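Local structure of diacylglycerol O-acyltransferase (Marinobacter hydrocarbonoclasticus, 6CHJ) at residues 82-87 with 119-124; 112-117 with 133-138; 228-233 with 430-435; 370-375 with 405-410. The protein is a wax ester synthase that probably also transfers acyl groups from acyl-CoA to diacylglycerol, forming triacylglycerol and CoA. One frame throughout, in Å; residues are numbered along the deposited sequence.

Contact 1 of 4, residues 82-87 with 119-124; sequences FRFEAL and LIEGLK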
# COMPACT_ATOMS: atom_id res chain seq x y z
N PHE B 82 11.74 -1.24 7.43
CA PHE B 82 12.41 -2.44 6.91
C PHE B 82 11.48 -3.64 7.00
O PHE B 82 10.90 -3.90 8.06
CB PHE B 82 13.69 -2.72 7.68
CG PHE B 82 14.31 -4.03 7.31
CD1 PHE B 82 14.67 -4.29 5.99
CD2 PHE B 82 14.53 -5.01 8.27
CE1 PHE B 82 15.23 -5.49 5.63
CE2 PHE B 82 15.10 -6.22 7.92
CZ PHE B 82 15.45 -6.46 6.60
N ARG B 83 11.36 -4.39 5.91
CA ARG B 83 10.37 -5.46 5.84
C ARG B 83 10.96 -6.69 5.19
O ARG B 83 11.68 -6.60 4.19
CB ARG B 83 9.12 -5.01 5.09
CG ARG B 83 8.47 -3.83 5.77
CD ARG B 83 7.07 -3.59 5.33
NE ARG B 83 6.68 -2.24 5.74
CZ ARG B 83 5.71 -1.55 5.17
NH1 ARG B 83 5.03 -2.10 4.18
NH2 ARG B 83 5.42 -0.33 5.58
N PHE B 84 10.62 -7.84 5.76
CA PHE B 84 11.06 -9.14 5.31
C PHE B 84 9.84 -9.85 4.75
O PHE B 84 8.87 -10.10 5.49
CB PHE B 84 11.68 -9.92 6.48
CG PHE B 84 12.28 -11.25 6.10
CD1 PHE B 84 12.74 -11.49 4.81
CD2 PHE B 84 12.38 -12.26 7.05
CE1 PHE B 84 13.28 -12.72 4.47
CE2 PHE B 84 12.94 -13.50 6.72
CZ PHE B 84 13.39 -13.73 5.43
N GLU B 85 9.86 -10.13 3.45
CA GLU B 85 8.73 -10.72 2.76
C GLU B 85 9.24 -11.84 1.87
O GLU B 85 10.44 -12.03 1.69
CB GLU B 85 7.96 -9.67 1.94
CG GLU B 85 7.01 -8.78 2.74
CD GLU B 85 7.21 -7.29 2.46
OE1 GLU B 85 8.12 -6.95 1.67
OE2 GLU B 85 6.46 -6.46 3.02
N ALA B 86 8.29 -12.58 1.30
CA ALA B 86 8.60 -13.81 0.60
C ALA B 86 7.72 -13.91 -0.63
O ALA B 86 6.58 -13.42 -0.64
CB ALA B 86 8.36 -15.03 1.50
N LEU B 87 8.27 -14.57 -1.69
CA LEU B 87 7.45 -14.69 -2.88
C LEU B 87 6.58 -15.93 -2.79
O LEU B 87 6.98 -16.92 -2.19
CB LEU B 87 8.33 -14.78 -4.13
CG LEU B 87 9.12 -13.53 -4.51
CD1 LEU B 87 9.86 -13.83 -5.77
CD2 LEU B 87 8.22 -12.29 -4.68
N LEU B 119 13.18 -6.63 1.82
CA LEU B 119 14.00 -7.80 1.55
C LEU B 119 13.08 -8.98 1.23
O LEU B 119 12.30 -9.42 2.08
CB LEU B 119 14.91 -8.10 2.74
CG LEU B 119 15.73 -9.40 2.76
CD1 LEU B 119 16.69 -9.41 1.59
CD2 LEU B 119 16.48 -9.57 4.11
N ILE B 120 13.19 -9.50 0.01
CA ILE B 120 12.32 -10.55 -0.50
C ILE B 120 13.10 -11.86 -0.56
O ILE B 120 14.16 -11.93 -1.21
CB ILE B 120 11.77 -10.19 -1.90
CG1 ILE B 120 11.13 -8.78 -1.90
CG2 ILE B 120 10.79 -11.27 -2.37
CD1 ILE B 120 11.21 -8.08 -3.26
N GLU B 121 12.58 -12.89 0.10
CA GLU B 121 13.08 -14.26 0.06
C GLU B 121 12.12 -15.08 -0.80
O GLU B 121 11.17 -14.56 -1.38
CB GLU B 121 13.23 -14.85 1.47
CG GLU B 121 11.92 -15.38 2.12
CD GLU B 121 12.15 -16.42 3.25
OE1 GLU B 121 13.25 -16.45 3.84
OE2 GLU B 121 11.21 -17.21 3.56
N GLY B 122 12.40 -16.38 -0.89
CA GLY B 122 11.61 -17.28 -1.71
C GLY B 122 11.92 -17.28 -3.19
O GLY B 122 11.15 -17.85 -3.97
N LEU B 123 13.01 -16.66 -3.62
CA LEU B 123 13.36 -16.74 -5.03
C LEU B 123 14.01 -18.10 -5.30
O LEU B 123 14.64 -18.69 -4.42
CB LEU B 123 14.28 -15.59 -5.42
CG LEU B 123 13.53 -14.27 -5.69
CD1 LEU B 123 13.17 -13.50 -4.39
CD2 LEU B 123 14.29 -13.39 -6.65
N LYS B 124 13.84 -18.59 -6.53
CA LYS B 124 14.16 -19.97 -6.86
C LYS B 124 15.60 -20.38 -6.57
O LYS B 124 15.86 -21.06 -5.57
CB LYS B 124 13.83 -20.26 -8.33
CG LYS B 124 12.69 -21.26 -8.45
CD LYS B 124 12.25 -21.54 -9.88
CE LYS B 124 11.21 -22.69 -9.88
NZ LYS B 124 10.26 -22.68 -11.05
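Two neighbouring parallel strands, 82-86 and 115-121, are joined here by four main-chain hydrogen bonds that zigzag between them. L119 uses both of its polar backbone atoms: its N gives to R83 O at 2.8 Å, nearly along the C=O axis, and its O takes E85 N almost straight, with 174° at the hydrogen. E85 O then accepts E121 N at 2.8 Å and also meets I120 CA in a C-H...O contact. In the last bond L87 N reaches E121 O (2.9 Å) from above the carbonyl plane. F84, A86, L119 and E121 share one face of the sheet. The F84 ring, with CG anti to the backbone N, turns its edge to L119 O and brings CZ to 3.2 Å from E121 OE1, ring and carboxylate planes standing nearly perpendicular. E121 CG also rests on A86 CB at 3.6 Å, while OE2 is hydrogen-bonded to T89 OG1 of the second subunit. E85 OE1 pairs with H118 ND1, and R83 NE with H80 O. Past the strand end L87 CG packs on I120 CG2 (3.5 Å), and L87 CD1 on L123 CD1. This is the strand pairing of a beta-alpha-beta unit whose helix 93-105 lies against E85, L87 and I120. The backbone bonding holds the two strands in register, whereas E121 OE2 adds a bond to the second subunit, so the contact serves both the sheet and the dimer.

Contact 2 of 4, residues 112-117 with 133-138; sequences RPMWEV and KVHHSL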
# COMPACT_ATOMS: atom_id res chain seq x y z
N ARG B 112 5.89 9.60 8.70
CA ARG B 112 7.19 9.04 8.99
C ARG B 112 8.13 9.31 7.83
O ARG B 112 7.68 9.61 6.72
CB ARG B 112 7.09 7.53 9.24
CG ARG B 112 5.89 7.17 10.06
CD ARG B 112 5.89 5.71 10.33
NE ARG B 112 6.52 5.45 11.62
CZ ARG B 112 5.96 4.74 12.58
NH1 ARG B 112 4.75 4.21 12.40
NH2 ARG B 112 6.60 4.56 13.72
N PRO B 113 9.44 9.26 8.06
CA PRO B 113 10.39 9.38 6.94
C PRO B 113 9.97 8.43 5.82
O PRO B 113 9.57 7.29 6.06
CB PRO B 113 11.73 8.98 7.56
CG PRO B 113 11.39 8.42 8.92
CD PRO B 113 10.13 9.07 9.34
N MET B 114 10.00 8.93 4.60
CA MET B 114 9.27 8.28 3.52
C MET B 114 10.19 7.36 2.72
O MET B 114 10.49 7.58 1.54
CB MET B 114 8.59 9.33 2.66
CG MET B 114 7.68 10.24 3.49
SD MET B 114 6.61 11.30 2.50
CE MET B 114 7.38 12.91 2.75
N TRP B 115 10.62 6.29 3.38
CA TRP B 115 11.39 5.27 2.69
C TRP B 115 10.99 3.90 3.22
O TRP B 115 10.57 3.76 4.36
CB TRP B 115 12.89 5.48 2.86
CG TRP B 115 13.37 5.42 4.27
CD1 TRP B 115 13.46 6.46 5.15
CD2 TRP B 115 13.85 4.26 4.96
NE1 TRP B 115 13.96 6.02 6.35
CE2 TRP B 115 14.20 4.67 6.27
CE3 TRP B 115 14.00 2.92 4.62
CZ2 TRP B 115 14.71 3.78 7.22
CZ3 TRP B 115 14.51 2.04 5.56
CH2 TRP B 115 14.86 2.48 6.84
N GLU B 116 11.08 2.90 2.35
CA GLU B 116 10.93 1.50 2.75
C GLU B 116 12.00 0.69 2.04
O GLU B 116 12.34 0.97 0.88
CB GLU B 116 9.56 0.95 2.39
CG GLU B 116 8.40 1.59 3.11
CD GLU B 116 7.07 1.37 2.41
OE1 GLU B 116 6.93 0.39 1.63
OE2 GLU B 116 6.16 2.19 2.63
N VAL B 117 12.53 -0.32 2.73
CA VAL B 117 13.34 -1.36 2.11
C VAL B 117 12.64 -2.70 2.32
O VAL B 117 12.28 -3.05 3.46
CB VAL B 117 14.77 -1.40 2.69
CG1 VAL B 117 15.59 -2.45 1.97
CG2 VAL B 117 15.42 -0.04 2.64
N LYS B 133 11.89 1.80 -1.74
CA LYS B 133 10.89 2.79 -2.12
C LYS B 133 11.21 4.07 -1.38
O LYS B 133 11.24 4.07 -0.14
CB LYS B 133 9.48 2.29 -1.76
CG LYS B 133 8.33 3.23 -2.09
CD LYS B 133 7.04 2.92 -1.32
CE LYS B 133 6.60 1.46 -1.44
NZ LYS B 133 5.11 1.41 -1.66
N VAL B 134 11.45 5.17 -2.10
CA VAL B 134 11.69 6.46 -1.46
C VAL B 134 10.85 7.53 -2.14
O VAL B 134 10.73 7.55 -3.37
CB VAL B 134 13.18 6.87 -1.48
CG1 VAL B 134 13.38 8.17 -0.67
CG2 VAL B 134 14.04 5.77 -0.89
N HIS B 135 10.29 8.43 -1.34
CA HIS B 135 9.49 9.51 -1.90
C HIS B 135 10.37 10.55 -2.60
O HIS B 135 11.42 10.95 -2.08
CB HIS B 135 8.66 10.18 -0.81
CG HIS B 135 7.48 10.94 -1.35
ND1 HIS B 135 7.57 12.25 -1.77
CD2 HIS B 135 6.21 10.55 -1.60
CE1 HIS B 135 6.39 12.64 -2.22
NE2 HIS B 135 5.55 11.63 -2.13
N HIS B 136 9.92 11.01 -3.77
CA HIS B 136 10.70 11.98 -4.55
C HIS B 136 10.90 13.30 -3.80
O HIS B 136 11.91 13.97 -4.01
CB HIS B 136 10.01 12.23 -5.90
CG HIS B 136 10.95 12.62 -7.01
ND1 HIS B 136 11.56 13.85 -7.07
CD2 HIS B 136 11.38 11.94 -8.10
CE1 HIS B 136 12.32 13.91 -8.15
NE2 HIS B 136 12.23 12.76 -8.79
N SER B 137 9.96 13.69 -2.94
CA SER B 137 10.19 14.86 -2.09
C SER B 137 11.42 14.71 -1.21
O SER B 137 12.03 15.71 -0.83
CB SER B 137 8.98 15.13 -1.20
OG SER B 137 8.10 16.02 -1.85
N LEU B 138 11.78 13.48 -0.85
CA LEU B 138 12.90 13.23 0.05
C LEU B 138 14.19 12.91 -0.70
O LEU B 138 15.26 13.37 -0.30
CB LEU B 138 12.56 12.09 1.01
CG LEU B 138 13.54 11.95 2.18
CD1 LEU B 138 13.35 13.11 3.15
CD2 LEU B 138 13.36 10.61 2.89
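Main-chain hydrogen bonds fix the pairing of strands 115-121 and 127-135, which run antiparallel at 174°. E116 and K133 form the hydrogen-bonded pair: E116 N gives to K133 O, and K133 N to E116 O, each at 2.8 Å and in the plane of the carbonyl. W115 and V134 make the adjacent non-hydrogen-bonded pair, and H135 N closes on M114 O at 3.0 Å. M114 is itself the centre of an inverse gamma turn leading into the strand. H135 ND1 accepts S137 N, while NE2 pairs with E15 OE1, consistent with a proton on NE2. This beta hairpin runs straight into the HHxxxDG signature of CoA-dependent acyltransferases, which starts at H135; in relatives the second histidine of the motif is the probable general base. Among charged groups, E116 and K133 lie side by side, OE1 only 3.3 Å from K133 CE, but the salt bridge from OE1 to NZ is long (3.9 Å). NZ instead bonds E103 O and H106 O, and E116 OE1 bonds H118 NE2. An alanine at E116 removes the carboxylate, which would probably leave H118 NE2 without this partner and the K133 ammonium less well compensated. Sulfur-aromatic packing sets M114 SD over one face of the H135 imidazole, 4.3 Å from its centroid, with M114 CB 3.6 Å from H135 CB. Apolar contact is slight: W115 CB meets V134 CG2 at 3.9 Å, and the indole stacks on H81.

Contact 3 of 4, residues 228-233 with 430-435; sequences RCMLNQ and RTLPSL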
# COMPACT_ATOMS: atom_id res chain seq x y z
N ARG B 228 -3.03 11.98 -29.82
CA ARG B 228 -3.85 11.29 -28.85
C ARG B 228 -3.49 9.81 -28.88
O ARG B 228 -3.29 9.22 -29.94
CB ARG B 228 -5.33 11.51 -29.16
CG ARG B 228 -5.87 12.85 -28.60
CD ARG B 228 -7.39 12.96 -28.66
NE ARG B 228 -7.96 13.49 -27.42
CZ ARG B 228 -8.73 14.58 -27.34
NH1 ARG B 228 -9.04 15.26 -28.43
NH2 ARG B 228 -9.20 14.98 -26.16
N CYS B 229 -3.35 9.22 -27.69
CA CYS B 229 -2.80 7.88 -27.54
C CYS B 229 -3.34 7.24 -26.27
O CYS B 229 -3.63 7.93 -25.29
CB CYS B 229 -1.27 7.91 -27.49
SG CYS B 229 -0.53 6.28 -27.41
N MET B 230 -3.45 5.92 -26.31
CA MET B 230 -3.95 5.17 -25.16
C MET B 230 -3.04 5.33 -23.93
O MET B 230 -3.51 5.23 -22.80
CB MET B 230 -4.14 3.70 -25.54
CG MET B 230 -3.00 2.80 -25.16
SD MET B 230 -3.20 1.06 -25.66
CE MET B 230 -4.21 0.35 -24.37
N LEU B 231 -1.73 5.59 -24.13
CA LEU B 231 -0.87 5.90 -22.99
C LEU B 231 -1.27 7.20 -22.28
O LEU B 231 -0.78 7.46 -21.17
CB LEU B 231 0.60 6.03 -23.43
CG LEU B 231 1.20 4.93 -24.32
CD1 LEU B 231 2.66 5.21 -24.62
CD2 LEU B 231 1.08 3.56 -23.68
N ASN B 232 -2.13 8.02 -22.86
CA ASN B 232 -2.22 9.38 -22.36
C ASN B 232 -3.64 9.71 -21.89
O ASN B 232 -4.31 10.59 -22.42
CB ASN B 232 -1.71 10.34 -23.45
CG ASN B 232 -0.29 9.99 -23.90
OD1 ASN B 232 -0.08 9.53 -25.03
ND2 ASN B 232 0.67 10.20 -23.02
N GLN B 233 -4.06 9.01 -20.85
CA GLN B 233 -5.40 9.16 -20.31
C GLN B 233 -5.30 9.07 -18.79
O GLN B 233 -4.25 8.77 -18.23
CB GLN B 233 -6.34 8.09 -20.89
CG GLN B 233 -5.63 6.77 -21.19
CD GLN B 233 -6.53 5.72 -21.84
OE1 GLN B 233 -7.74 5.69 -21.61
NE2 GLN B 233 -5.94 4.86 -22.67
N ARG B 430 -4.46 -0.75 -15.25
CA ARG B 430 -5.71 -0.78 -16.01
C ARG B 430 -5.52 -0.28 -17.44
O ARG B 430 -6.00 -0.91 -18.39
CB ARG B 430 -6.80 0.06 -15.34
CG ARG B 430 -8.03 0.17 -16.24
CD ARG B 430 -8.92 1.32 -15.87
NE ARG B 430 -8.35 2.62 -16.23
CZ ARG B 430 -8.74 3.78 -15.69
NH1 ARG B 430 -9.70 3.78 -14.76
NH2 ARG B 430 -8.18 4.93 -16.07
N THR B 431 -4.86 0.86 -17.62
CA THR B 431 -4.86 1.40 -18.97
C THR B 431 -3.87 0.68 -19.88
O THR B 431 -3.99 0.78 -21.10
CB THR B 431 -4.61 2.93 -18.94
OG1 THR B 431 -3.36 3.20 -18.33
CG2 THR B 431 -5.69 3.62 -18.10
N LEU B 432 -2.95 -0.10 -19.31
CA LEU B 432 -1.93 -0.80 -20.09
C LEU B 432 -1.99 -2.29 -19.82
O LEU B 432 -1.07 -2.86 -19.21
CB LEU B 432 -0.55 -0.23 -19.80
CG LEU B 432 -0.39 1.16 -20.42
CD1 LEU B 432 0.94 1.78 -20.09
CD2 LEU B 432 -0.58 1.04 -21.92
N PRO B 433 -3.05 -2.97 -20.28
CA PRO B 433 -3.15 -4.42 -20.07
C PRO B 433 -2.00 -5.17 -20.71
O PRO B 433 -1.61 -4.90 -21.85
CB PRO B 433 -4.48 -4.77 -20.73
CG PRO B 433 -4.70 -3.68 -21.74
CD PRO B 433 -4.19 -2.46 -21.06
N SER B 434 -1.44 -6.12 -19.94
CA SER B 434 -0.44 -7.08 -20.42
C SER B 434 0.91 -6.40 -20.66
O SER B 434 1.66 -6.77 -21.56
CB SER B 434 -0.92 -7.82 -21.67
OG SER B 434 -2.12 -8.51 -21.38
N LEU B 435 1.24 -5.44 -19.81
CA LEU B 435 2.41 -4.60 -20.01
C LEU B 435 3.70 -5.42 -20.01
O LEU B 435 4.70 -4.98 -20.59
CB LEU B 435 2.44 -3.52 -18.92
CG LEU B 435 3.55 -2.47 -18.81
CD1 LEU B 435 3.01 -1.23 -18.10
CD2 LEU B 435 4.69 -3.02 -18.01
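A type I turn from C229 to N232 faces the loop that descends into the type II turn L432-L435, the backbones coming closest at L231 and T431, whose CA atoms are 7.2 Å apart. The backbones stay apart and side chains span the gap. M230 sends its chain across, with chi1 well off a staggered value (97°) and a bend at chi3, so that CE ends 3.3 Å from T431 O and near the P433 ring at CD. L231 and L432 cross at about a right angle and touch at their tips, CD2 to CD2, 3.5 Å apart. Both lean on helix 262-280, L231 on L274 and L432 on Y277, whose OH is hydrogen-bonded to P433 O. The contact joins the loop before edge strand 239-247 to the loop after its sheet neighbour 420-428, bringing the catalytic-domain family region against the C-terminal one. Polar bonds within 228-233 hold its shape. N232 N bonds C229 O to close the turn, and L231 N points to C229 SG at 3.6 Å. Q233 NE2 gives to M230 O in a very short bond (2.5 Å) that uses a carbonyl lone pair and lies within the amide plane. This fixes the flat end of Q233, whose CD stands 4.4 Å from T431 CG2. T431 CG2 lies in plane at the edge of the R430 guanidinium; R430 packs on R112 of the second subunit.

Contact 4 of 4, residues 370-375 with 405-410; sequences KWQTFN and MDRLAL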
# COMPACT_ATOMS: atom_id res chain seq x y z
N LYS B 370 -4.31 18.84 -27.32
CA LYS B 370 -3.37 19.26 -28.34
C LYS B 370 -2.02 19.65 -27.76
O LYS B 370 -1.04 19.72 -28.51
CB LYS B 370 -3.95 20.42 -29.14
CG LYS B 370 -4.89 20.02 -30.29
CD LYS B 370 -5.55 21.28 -30.91
CE LYS B 370 -5.41 21.32 -32.43
NZ LYS B 370 -5.40 22.71 -33.01
N TRP B 371 -1.93 19.92 -26.46
CA TRP B 371 -0.67 20.32 -25.83
C TRP B 371 0.08 19.14 -25.20
O TRP B 371 1.08 19.37 -24.51
CB TRP B 371 -0.92 21.42 -24.77
CG TRP B 371 -1.27 22.80 -25.35
CD1 TRP B 371 -1.18 23.18 -26.67
CD2 TRP B 371 -1.78 23.95 -24.64
NE1 TRP B 371 -1.61 24.47 -26.81
CE2 TRP B 371 -1.98 24.97 -25.60
CE3 TRP B 371 -2.09 24.21 -23.30
CZ2 TRP B 371 -2.48 26.24 -25.25
CZ3 TRP B 371 -2.59 25.48 -22.96
CH2 TRP B 371 -2.76 26.47 -23.94
N GLN B 372 -0.38 17.89 -25.42
CA GLN B 372 0.24 16.74 -24.77
C GLN B 372 1.76 16.73 -24.92
O GLN B 372 2.48 16.46 -23.96
CB GLN B 372 -0.37 15.44 -25.31
CG GLN B 372 0.33 14.15 -24.86
CD GLN B 372 -0.03 13.74 -23.44
OE1 GLN B 372 -1.20 13.73 -23.06
NE2 GLN B 372 0.99 13.42 -22.64
N THR B 373 2.26 17.03 -26.13
CA THR B 373 3.67 17.29 -26.42
C THR B 373 4.57 16.06 -26.34
O THR B 373 5.58 15.96 -27.06
CB THR B 373 4.21 18.39 -25.48
OG1 THR B 373 3.29 19.49 -25.45
CG2 THR B 373 5.58 18.88 -25.93
N PHE B 374 4.27 15.12 -25.46
CA PHE B 374 5.01 13.87 -25.49
C PHE B 374 4.12 12.77 -24.94
O PHE B 374 3.27 13.01 -24.08
CB PHE B 374 6.36 13.94 -24.75
CG PHE B 374 6.26 14.38 -23.31
CD1 PHE B 374 6.09 13.44 -22.30
CD2 PHE B 374 6.38 15.72 -22.96
CE1 PHE B 374 6.02 13.83 -20.97
CE2 PHE B 374 6.31 16.13 -21.63
CZ PHE B 374 6.13 15.18 -20.62
N ASN B 375 4.31 11.57 -25.46
CA ASN B 375 3.46 10.47 -25.07
C ASN B 375 4.05 9.63 -23.96
O ASN B 375 3.30 8.93 -23.28
CB ASN B 375 3.16 9.59 -26.29
CG ASN B 375 2.58 10.39 -27.46
OD1 ASN B 375 3.32 10.93 -28.28
ND2 ASN B 375 1.26 10.45 -27.53
N MET B 405 1.74 9.07 -14.06
CA MET B 405 0.85 10.19 -13.81
C MET B 405 -0.40 10.03 -14.67
O MET B 405 -0.37 9.34 -15.70
CB MET B 405 1.50 11.53 -14.19
CG MET B 405 2.35 12.15 -13.14
SD MET B 405 2.83 13.78 -13.71
CE MET B 405 1.19 14.50 -13.99
N ASP B 406 -1.49 10.69 -14.24
CA ASP B 406 -2.59 10.99 -15.14
C ASP B 406 -2.04 11.52 -16.46
O ASP B 406 -1.26 12.48 -16.47
CB ASP B 406 -3.51 12.06 -14.53
CG ASP B 406 -4.61 11.48 -13.63
OD1 ASP B 406 -4.85 10.26 -13.60
OD2 ASP B 406 -5.27 12.29 -12.95
N ARG B 407 -2.43 10.89 -17.57
CA ARG B 407 -2.03 11.20 -18.94
C ARG B 407 -0.56 10.90 -19.24
O ARG B 407 -0.07 11.27 -20.32
CB ARG B 407 -2.37 12.66 -19.33
CG ARG B 407 -3.88 12.88 -19.58
CD ARG B 407 -4.37 14.33 -19.38
NE ARG B 407 -4.20 14.88 -18.02
CZ ARG B 407 -5.11 14.85 -17.05
NH1 ARG B 407 -4.85 15.41 -15.88
NH2 ARG B 407 -6.28 14.25 -17.23
N LEU B 408 0.15 10.19 -18.33
CA LEU B 408 1.41 9.49 -18.63
C LEU B 408 1.33 8.10 -17.97
O LEU B 408 2.00 7.81 -16.98
CB LEU B 408 2.65 10.26 -18.14
CG LEU B 408 2.95 11.57 -18.85
CD1 LEU B 408 3.94 12.45 -18.05
CD2 LEU B 408 3.46 11.29 -20.27
N ALA B 409 0.52 7.21 -18.56
CA ALA B 409 0.32 5.89 -17.96
C ALA B 409 1.62 5.09 -17.87
O ALA B 409 1.77 4.27 -16.95
CB ALA B 409 -0.73 5.11 -18.74
N LEU B 410 2.58 5.34 -18.77
CA LEU B 410 3.77 4.52 -18.90
C LEU B 410 5.02 5.36 -18.71
O LEU B 410 5.14 6.45 -19.29
CB LEU B 410 3.81 3.83 -20.27
CG LEU B 410 4.98 2.89 -20.61
CD1 LEU B 410 5.09 1.67 -19.69
CD2 LEU B 410 4.87 2.41 -22.04
O HOH W 1 3.12 7.24 -20.91
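The F374 ring meets L408 at its CE1 corner, 3.7 Å from CD2, the two side chains crossing at about a right angle; F292 packs on the same ring edge-to-face. The R407 guanidinium has D406 CB over one face, near the rim, its NH1 is hydrogen-bonded to L363 O, and its plane is turned 46° from the Q372 amide. That amide is held from its NE2, which gives a good bond to F374 O (2.7 Å) close to its own plane and a weak one to R407 O at 3.3 Å. The bend at chi2 (78°) folds Q372 back to reach both. A leucine in place of Q372 loses the bond to F374 O and the weak tie to R407 O, which would probably loosen the fold of the 370-375 loop. N232 ND2 bonds R407 O and N375 O as well. A water donates to N375 O at 2.9 Å and accepts L410 N, tying the backbones together beyond the side chains. R407 occupies the third position of a type II turn, M405 to L408, with phi positive. The two loops deliver the chain into strands 376-380 and 410-417, parallel neighbours of the mixed sheet in the C-terminal half.

In the fold
The four contacts fall into two pairs, one within the first mixed sheet and one in the loops that lead into and out of the second. Contacts 1 and 2 share strand 115-121, with centres 20 Å apart, and their segments alternate along the chain, so three adjacent strands of the first sheet are pinned. Contacts 3 and 4, centres 10 Å apart, touch directly: Q233 and R407 pair through their backbones. Contact 4 falls between the two halves of contact 3, which draws both family regions together around the second sheet. Contacts 1 and 4, with centres 35 Å apart, flank the chain's centre. This two-sheet layout fits the two-lobed fold of CoA-dependent acyltransferases.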